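Local coordinates for protein cell divisionFtsK/SpoIIIE (Thermomonospora curvata, PDB 4NH0) that forms the multi-domain cytoplasmic ATPase motor of a type VII (ESX) secretion system, which exports EsxA and EsxB, and may be its translocase subunit, at residues M384-Q388 against L446-V452; H591-P596 against D642-D646; L630-V634 against T675-L680. All blocks are in the same frame, centred on the assembly; numbering follows the deposited sequence.

Contact 1. Residues M384-Q388 against L446-V452; sequences MVRRQ and LGRSLGV
This is buried helix-helix packing in the first FtsK domain, a P-loop ATPase fold. Residues 384-388 belong to helix 371-394. Residues 446-450 end helix 437-450, which joins the neighbouring parallel strands 418-424 and 452-458 as the helix of a beta-alpha-beta crossover. The two short helical axes run at 43° to each other and approach to 10.5 Å. The closest CA pair is Arg387 and Leu450, at 6.3 Å. Leu450 (chi1 m, chi2 p) points toward the other helix, and its CD2 lies 3.2 Å from Met384 O. Met384 is m at all three chi angles, which brings Met384 CE to 3.6 Å from Leu446 CB and 4.0 Å from Leu450 CD2. Gly451 leaves the helix with positive phi (76°), so the chain turns into strand 452-458; Val452 N hydrogen-bonds back to Gly447 O at 2.6 Å. Leu419 and Ile421 of strand 418-424 lie against Val452. At the edge, Gln388 NE2 comes within 3.2 Å of Leu446 CD2. Arg387 also forms a salt bridge through NH1 to Glu383. Arg387 CD packs 3.7 Å from Val452 CG2, and Arg387 NE donates a hydrogen bond to Leu450 O at 3.1 Å.

Contact 2. Residues H591-P596 against D642-D646; sequences HQIWLP and DQRRD
The hydrogen bond from His591 NE2 to Gln643 OE1 is very short, at 2.4 Å. It joins an irregular segment, 591-596, to a G1 beta bulge at the start of strand 644-651. That strand is an edge strand of the second ATPase domain's sheet. In the bulge, Gln643 and Arg644 both face Arg639, and Gln643 has positive phi (57/37). Gln643 points toward residues 591-596 with chi1 m and chi2 t. Gln643 OE1 lies at the edge of the His591 ring, while Gln643 NE2 hydrogen-bonds to Glu383 on helix 371-394 and lies 3.6 Å from Ile593 CG2. The nearest CA pair is Ile593 and Gln643, 5.9 Å apart. The end-to-end directions of the touching parts differ by 44°. Segment 591-596 also rests on the first ATPase domain: Ser360 hydrogen-bonds to its backbone, and Trp594 makes a cation-pi contact with Arg375. Residues 591-596 are probably part of the linker between the first two FtsK domains, and touch both. Leu595 (m, t) lies across the start of the strand, its CD1 3.5 Å from both Gln643 O and Arg644 CA. The CA-to-CB bond of Arg644 points away, and Arg644 NE forms a salt bridge with Asp646 OD1 at 3.0 Å. At the far end, Arg645 NH1 donates a hydrogen bond to Pro596 O at 3.0 Å.

Contact 3. Residues L630-V634 against T675-L680; sequences LHAVV and TLITSL
A small side chain fits into a dip on a helix here. The site is in the second FtsK domain, where strand 631-639 crosses helix 669-683, the helix that begins at the end of the Walker A P-loop. The local axes come to 7.4 Å, with their N-to-C directions 134° apart. The CA register pairs Ala632 with Leu680 (5.6 Å) and Val634 with Leu676 (6.1 Å). Ala632 is the bump: Ala632 CB points toward the helix and sits among three side chains, with Leu676 CD1 at 3.8 Å, Leu680 CD2 at 3.7 Å and Ser679 OG at 3.7 Å. Leu676 (t, p) and Leu680 (m, t) start out sideways, but their ends bend in to border the hollow. The methyl group is short enough to let the strand lie close to the helix. Leu676 CD1 also meets Val634 CG2 at 4.1 Å. Ser679, with chi1 t, is the polar member of the group: OG donates a hydrogen bond to Val633 O at 2.8 Å and lies 3.6 Å from Val633 CG1. Helical residues 675-680 keep regular bonds, such as Leu680 N to Leu676 O at 3.0 Å. Thr675 lies near the ATP site, its side chain about 5 Å from that of Thr671. Among the neighbours, Leu680 also touches Phe691 of strand 689-694 and Phe769 of strand 767-772, while the backbone of Ala632 pairs with Leu650 of strand 644-651.

Overall arrangement
From the N terminus, contact 1 comes first. It closes a loop of 57 residues within the first ATPase domain and is complete before the other two open. The chain then reaches residues 591-596, where contact 2 opens. Contact 3 opens next at 630-634, contact 2 closes at 642-646, and contact 3 closes at 675-680. Contacts 2 and 3 therefore cross, and both reach one sheet through the adjacent strands 631-639 and 644-651. Contact 1 touches contact 2 through Arg386, beside His591 and Gln643. Contact 2 thus lies where the first and second domains meet, while contact 3, about 40 Å from contact 1 between centres, packs inside the second domain.

Contact 1. Residues M384-Q388 against L446-V452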
# COMPACT_ATOMS: atom_id res chain seq x y z
N MET A 384 -14.02 -1.12 31.49
CA MET A 384 -13.66 -1.04 32.89
C MET A 384 -12.91 0.26 33.17
O MET A 384 -13.22 0.98 34.12
CB MET A 384 -12.81 -2.24 33.30
CG MET A 384 -13.46 -3.59 33.04
SD MET A 384 -14.73 -3.99 34.26
CE MET A 384 -13.71 -4.38 35.67
N VAL A 385 -11.92 0.54 32.33
CA VAL A 385 -11.12 1.75 32.47
C VAL A 385 -11.94 2.99 32.15
O VAL A 385 -11.79 4.03 32.80
CB VAL A 385 -9.88 1.71 31.55
CG1 VAL A 385 -9.03 2.95 31.74
CG2 VAL A 385 -9.07 0.45 31.82
N ARG A 386 -12.81 2.89 31.15
CA ARG A 386 -13.67 4.02 30.79
C ARG A 386 -14.54 4.42 31.96
O ARG A 386 -14.63 5.60 32.31
CB ARG A 386 -14.54 3.68 29.58
CG ARG A 386 -15.54 4.78 29.25
CD ARG A 386 -16.47 4.38 28.12
NE ARG A 386 -17.66 3.69 28.62
CZ ARG A 386 -18.72 4.31 29.13
NH1 ARG A 386 -18.75 5.63 29.21
NH2 ARG A 386 -19.76 3.60 29.56
N ARG A 387 -15.18 3.43 32.58
CA ARG A 387 -16.06 3.69 33.70
C ARG A 387 -15.32 4.28 34.91
O ARG A 387 -15.88 5.11 35.62
CB ARG A 387 -16.80 2.41 34.11
CG ARG A 387 -17.83 1.94 33.11
CD ARG A 387 -18.51 0.67 33.58
NE ARG A 387 -19.91 0.89 33.94
CZ ARG A 387 -20.91 0.82 33.07
NH1 ARG A 387 -20.67 0.53 31.80
NH2 ARG A 387 -22.15 1.03 33.47
N GLN A 388 -14.10 3.80 35.14
CA GLN A 388 -13.25 4.28 36.22
C GLN A 388 -12.80 5.72 36.09
O GLN A 388 -12.97 6.52 36.99
CB GLN A 388 -11.98 3.46 36.17
CG GLN A 388 -11.52 2.88 37.48
CD GLN A 388 -10.41 1.88 37.27
OE1 GLN A 388 -9.76 1.88 36.24
NE2 GLN A 388 -10.17 1.04 38.26
N LEU A 446 -13.50 -5.06 40.56
CA LEU A 446 -13.93 -3.69 40.24
C LEU A 446 -15.43 -3.57 39.98
O LEU A 446 -16.03 -2.54 40.31
CB LEU A 446 -13.17 -3.17 39.02
CG LEU A 446 -11.80 -2.52 39.21
CD1 LEU A 446 -10.79 -3.52 39.73
CD2 LEU A 446 -11.31 -1.91 37.90
N GLY A 447 -16.01 -4.60 39.39
CA GLY A 447 -17.39 -4.56 38.91
C GLY A 447 -18.43 -4.05 39.88
O GLY A 447 -19.41 -3.43 39.47
N ARG A 448 -18.22 -4.31 41.17
CA ARG A 448 -19.15 -3.86 42.20
C ARG A 448 -19.22 -2.34 42.26
O ARG A 448 -20.31 -1.77 42.28
CB ARG A 448 -18.74 -4.43 43.56
CG ARG A 448 -19.17 -3.59 44.75
CD ARG A 448 -18.42 -4.01 46.00
NE ARG A 448 -17.93 -2.87 46.76
CZ ARG A 448 -17.02 -2.94 47.73
NH1 ARG A 448 -16.50 -4.12 48.05
NH2 ARG A 448 -16.63 -1.85 48.37
N SER A 449 -18.06 -1.70 42.28
CA SER A 449 -18.00 -0.25 42.34
C SER A 449 -18.28 0.38 40.98
O SER A 449 -18.87 1.45 40.89
CB SER A 449 -16.63 0.21 42.85
OG SER A 449 -15.58 -0.35 42.07
N LEU A 450 -17.86 -0.30 39.92
CA LEU A 450 -18.03 0.21 38.57
C LEU A 450 -19.44 -0.02 38.04
O LEU A 450 -19.80 0.50 36.98
CB LEU A 450 -17.00 -0.43 37.62
CG LEU A 450 -15.61 0.20 37.52
CD1 LEU A 450 -14.91 0.25 38.87
CD2 LEU A 450 -14.76 -0.56 36.51
N GLY A 451 -20.23 -0.79 38.77
CA GLY A 451 -21.59 -1.08 38.37
C GLY A 451 -21.65 -2.11 37.25
O GLY A 451 -22.58 -2.11 36.45
N VAL A 452 -20.65 -2.98 37.20
CA VAL A 452 -20.60 -4.03 36.19
C VAL A 452 -20.91 -5.38 36.82
O VAL A 452 -20.15 -5.88 37.64
CB VAL A 452 -19.23 -4.09 35.50
CG1 VAL A 452 -19.16 -5.30 34.58
CG2 VAL A 452 -18.97 -2.81 34.72

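Contact 2. Residues H591-P596 against D642-D646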
# COMPACT_ATOMS: atom_id res chain seq x y z
N HIS A 591 -24.41 2.94 24.97
CA HIS A 591 -23.03 3.19 24.59
C HIS A 591 -22.43 1.93 23.98
O HIS A 591 -22.46 0.86 24.59
CB HIS A 591 -22.21 3.63 25.80
CG HIS A 591 -20.73 3.68 25.55
ND1 HIS A 591 -20.17 4.40 24.52
CD2 HIS A 591 -19.70 3.09 26.20
CE1 HIS A 591 -18.86 4.25 24.54
NE2 HIS A 591 -18.55 3.46 25.55
N GLN A 592 -21.89 2.06 22.77
CA GLN A 592 -21.33 0.92 22.06
C GLN A 592 -20.04 0.43 22.72
O GLN A 592 -19.05 1.16 22.79
CB GLN A 592 -21.06 1.29 20.60
CG GLN A 592 -22.31 1.67 19.82
CD GLN A 592 -23.28 0.52 19.68
OE1 GLN A 592 -22.88 -0.65 19.62
NE2 GLN A 592 -24.57 0.83 19.62
N ILE A 593 -20.07 -0.80 23.20
CA ILE A 593 -18.89 -1.43 23.79
C ILE A 593 -18.19 -2.28 22.74
O ILE A 593 -16.97 -2.45 22.76
CB ILE A 593 -19.24 -2.30 25.00
CG1 ILE A 593 -20.36 -1.66 25.83
CG2 ILE A 593 -18.01 -2.55 25.86
CD1 ILE A 593 -19.97 -0.36 26.49
N TRP A 594 -18.99 -2.82 21.82
CA TRP A 594 -18.49 -3.71 20.78
C TRP A 594 -18.87 -3.18 19.40
O TRP A 594 -20.04 -2.96 19.11
CB TRP A 594 -19.04 -5.12 20.98
CG TRP A 594 -18.74 -6.07 19.88
CD1 TRP A 594 -19.48 -6.30 18.75
CD2 TRP A 594 -17.61 -6.95 19.79
NE1 TRP A 594 -18.88 -7.25 17.97
CE2 TRP A 594 -17.73 -7.67 18.59
CE3 TRP A 594 -16.51 -7.20 20.61
CZ2 TRP A 594 -16.80 -8.62 18.18
CZ3 TRP A 594 -15.58 -8.14 20.21
CH2 TRP A 594 -15.73 -8.84 19.01
N LEU A 595 -17.86 -2.99 18.55
CA LEU A 595 -18.08 -2.47 17.21
C LEU A 595 -17.83 -3.55 16.16
O LEU A 595 -17.02 -4.45 16.39
CB LEU A 595 -17.18 -1.26 16.96
CG LEU A 595 -17.52 -0.02 17.77
CD1 LEU A 595 -16.60 1.13 17.40
CD2 LEU A 595 -18.97 0.37 17.57
N PRO A 596 -18.53 -3.46 15.02
CA PRO A 596 -18.37 -4.37 13.87
C PRO A 596 -16.90 -4.66 13.57
O PRO A 596 -16.16 -3.75 13.19
CB PRO A 596 -19.03 -3.59 12.73
CG PRO A 596 -20.13 -2.86 13.41
CD PRO A 596 -19.61 -2.48 14.78
N ASP A 642 -10.25 1.31 22.83
CA ASP A 642 -10.78 2.66 22.91
C ASP A 642 -12.23 2.69 22.42
O ASP A 642 -12.84 3.75 22.34
CB ASP A 642 -9.92 3.62 22.09
CG ASP A 642 -8.46 3.56 22.48
OD1 ASP A 642 -8.04 4.33 23.36
OD2 ASP A 642 -7.72 2.74 21.89
N GLN A 643 -12.76 1.51 22.11
CA GLN A 643 -14.15 1.34 21.69
C GLN A 643 -14.50 2.19 20.47
O GLN A 643 -15.61 2.71 20.38
CB GLN A 643 -15.09 1.66 22.85
CG GLN A 643 -14.92 0.76 24.05
CD GLN A 643 -15.87 1.10 25.18
OE1 GLN A 643 -16.63 2.06 25.09
NE2 GLN A 643 -15.83 0.31 26.24
N ARG A 644 -13.55 2.32 19.56
CA ARG A 644 -13.78 3.07 18.33
C ARG A 644 -12.95 2.51 17.19
O ARG A 644 -12.13 1.62 17.38
CB ARG A 644 -13.47 4.56 18.53
CG ARG A 644 -11.99 4.85 18.72
CD ARG A 644 -11.74 6.35 18.85
NE ARG A 644 -10.31 6.66 18.85
CZ ARG A 644 -9.57 6.75 19.95
NH1 ARG A 644 -10.13 6.55 21.14
NH2 ARG A 644 -8.28 7.03 19.86
N ARG A 645 -13.18 3.04 15.99
CA ARG A 645 -12.40 2.67 14.82
C ARG A 645 -12.00 3.91 14.04
O ARG A 645 -12.86 4.62 13.52
CB ARG A 645 -13.17 1.70 13.93
CG ARG A 645 -13.40 0.33 14.55
CD ARG A 645 -14.47 -0.43 13.78
NE ARG A 645 -15.31 0.48 13.01
CZ ARG A 645 -16.14 0.10 12.05
NH1 ARG A 645 -16.25 -1.18 11.73
NH2 ARG A 645 -16.87 1.00 11.40
N ASP A 646 -10.71 4.16 13.93
CA ASP A 646 -10.22 5.37 13.32
C ASP A 646 -9.89 5.20 11.87
O ASP A 646 -9.44 4.15 11.45
CB ASP A 646 -8.96 5.81 14.03
CG ASP A 646 -9.19 6.09 15.46
OD1 ASP A 646 -10.34 6.38 15.82
OD2 ASP A 646 -8.23 6.04 16.23

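Contact 3. Residues L630-V634 against T675-L680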
# COMPACT_ATOMS: atom_id res chain seq x y z
N LEU A 630 -0.96 17.28 1.79
CA LEU A 630 -0.19 16.05 1.57
C LEU A 630 -0.54 14.96 2.57
O LEU A 630 0.29 14.10 2.88
CB LEU A 630 1.31 16.34 1.60
CG LEU A 630 1.90 16.88 0.30
CD1 LEU A 630 3.41 16.90 0.39
CD2 LEU A 630 1.44 16.06 -0.88
N HIS A 631 -1.77 14.98 3.07
CA HIS A 631 -2.27 13.90 3.90
C HIS A 631 -3.21 13.03 3.09
O HIS A 631 -3.99 13.53 2.28
CB HIS A 631 -2.98 14.45 5.14
CG HIS A 631 -2.05 14.97 6.19
ND1 HIS A 631 -1.23 16.06 5.99
CD2 HIS A 631 -1.81 14.54 7.46
CE1 HIS A 631 -0.52 16.28 7.09
NE2 HIS A 631 -0.86 15.38 7.99
N ALA A 632 -3.14 11.72 3.30
CA ALA A 632 -3.96 10.79 2.55
C ALA A 632 -4.59 9.74 3.46
O ALA A 632 -3.92 9.17 4.32
CB ALA A 632 -3.14 10.11 1.47
N VAL A 633 -5.88 9.51 3.27
CA VAL A 633 -6.59 8.48 4.02
C VAL A 633 -6.53 7.16 3.25
O VAL A 633 -6.77 7.13 2.05
CB VAL A 633 -8.05 8.88 4.29
CG1 VAL A 633 -8.74 9.32 3.01
CG2 VAL A 633 -8.81 7.74 4.96
N VAL A 634 -6.20 6.08 3.95
CA VAL A 634 -5.97 4.80 3.30
C VAL A 634 -6.99 3.73 3.68
O VAL A 634 -7.50 3.02 2.82
CB VAL A 634 -4.54 4.29 3.61
CG1 VAL A 634 -4.48 2.77 3.57
CG2 VAL A 634 -3.54 4.90 2.65
N THR A 675 -5.37 2.77 -4.04
CA THR A 675 -6.13 3.59 -3.11
C THR A 675 -5.35 4.85 -2.76
O THR A 675 -5.88 5.95 -2.81
CB THR A 675 -6.47 2.84 -1.82
OG1 THR A 675 -5.27 2.64 -1.06
CG2 THR A 675 -7.09 1.50 -2.13
N LEU A 676 -4.09 4.65 -2.41
CA LEU A 676 -3.21 5.75 -2.01
C LEU A 676 -3.09 6.80 -3.11
O LEU A 676 -3.16 8.00 -2.84
CB LEU A 676 -1.82 5.21 -1.65
CG LEU A 676 -0.81 6.26 -1.19
CD1 LEU A 676 -1.36 7.05 -0.03
CD2 LEU A 676 0.50 5.59 -0.81
N ILE A 677 -2.92 6.35 -4.34
CA ILE A 677 -2.86 7.24 -5.49
C ILE A 677 -4.18 8.00 -5.63
O ILE A 677 -4.19 9.22 -5.76
CB ILE A 677 -2.57 6.48 -6.79
CG1 ILE A 677 -1.18 5.86 -6.74
CG2 ILE A 677 -2.68 7.41 -7.99
CD1 ILE A 677 -0.83 5.05 -7.97
N THR A 678 -5.28 7.25 -5.60
CA THR A 678 -6.60 7.84 -5.75
C THR A 678 -6.92 8.78 -4.59
O THR A 678 -7.49 9.85 -4.79
CB THR A 678 -7.69 6.75 -5.82
OG1 THR A 678 -7.25 5.69 -6.68
CG2 THR A 678 -8.99 7.33 -6.36
N SER A 679 -6.54 8.38 -3.38
CA SER A 679 -6.76 9.20 -2.19
C SER A 679 -6.07 10.54 -2.32
O SER A 679 -6.67 11.59 -2.06
CB SER A 679 -6.27 8.47 -0.94
OG SER A 679 -6.52 9.24 0.22
N LEU A 680 -4.80 10.52 -2.72
CA LEU A 680 -4.05 11.74 -2.96
C LEU A 680 -4.64 12.51 -4.13
O LEU A 680 -4.65 13.74 -4.12
CB LEU A 680 -2.57 11.42 -3.24
CG LEU A 680 -1.71 11.03 -2.04
CD1 LEU A 680 -0.36 10.53 -2.50
CD2 LEU A 680 -1.56 12.20 -1.10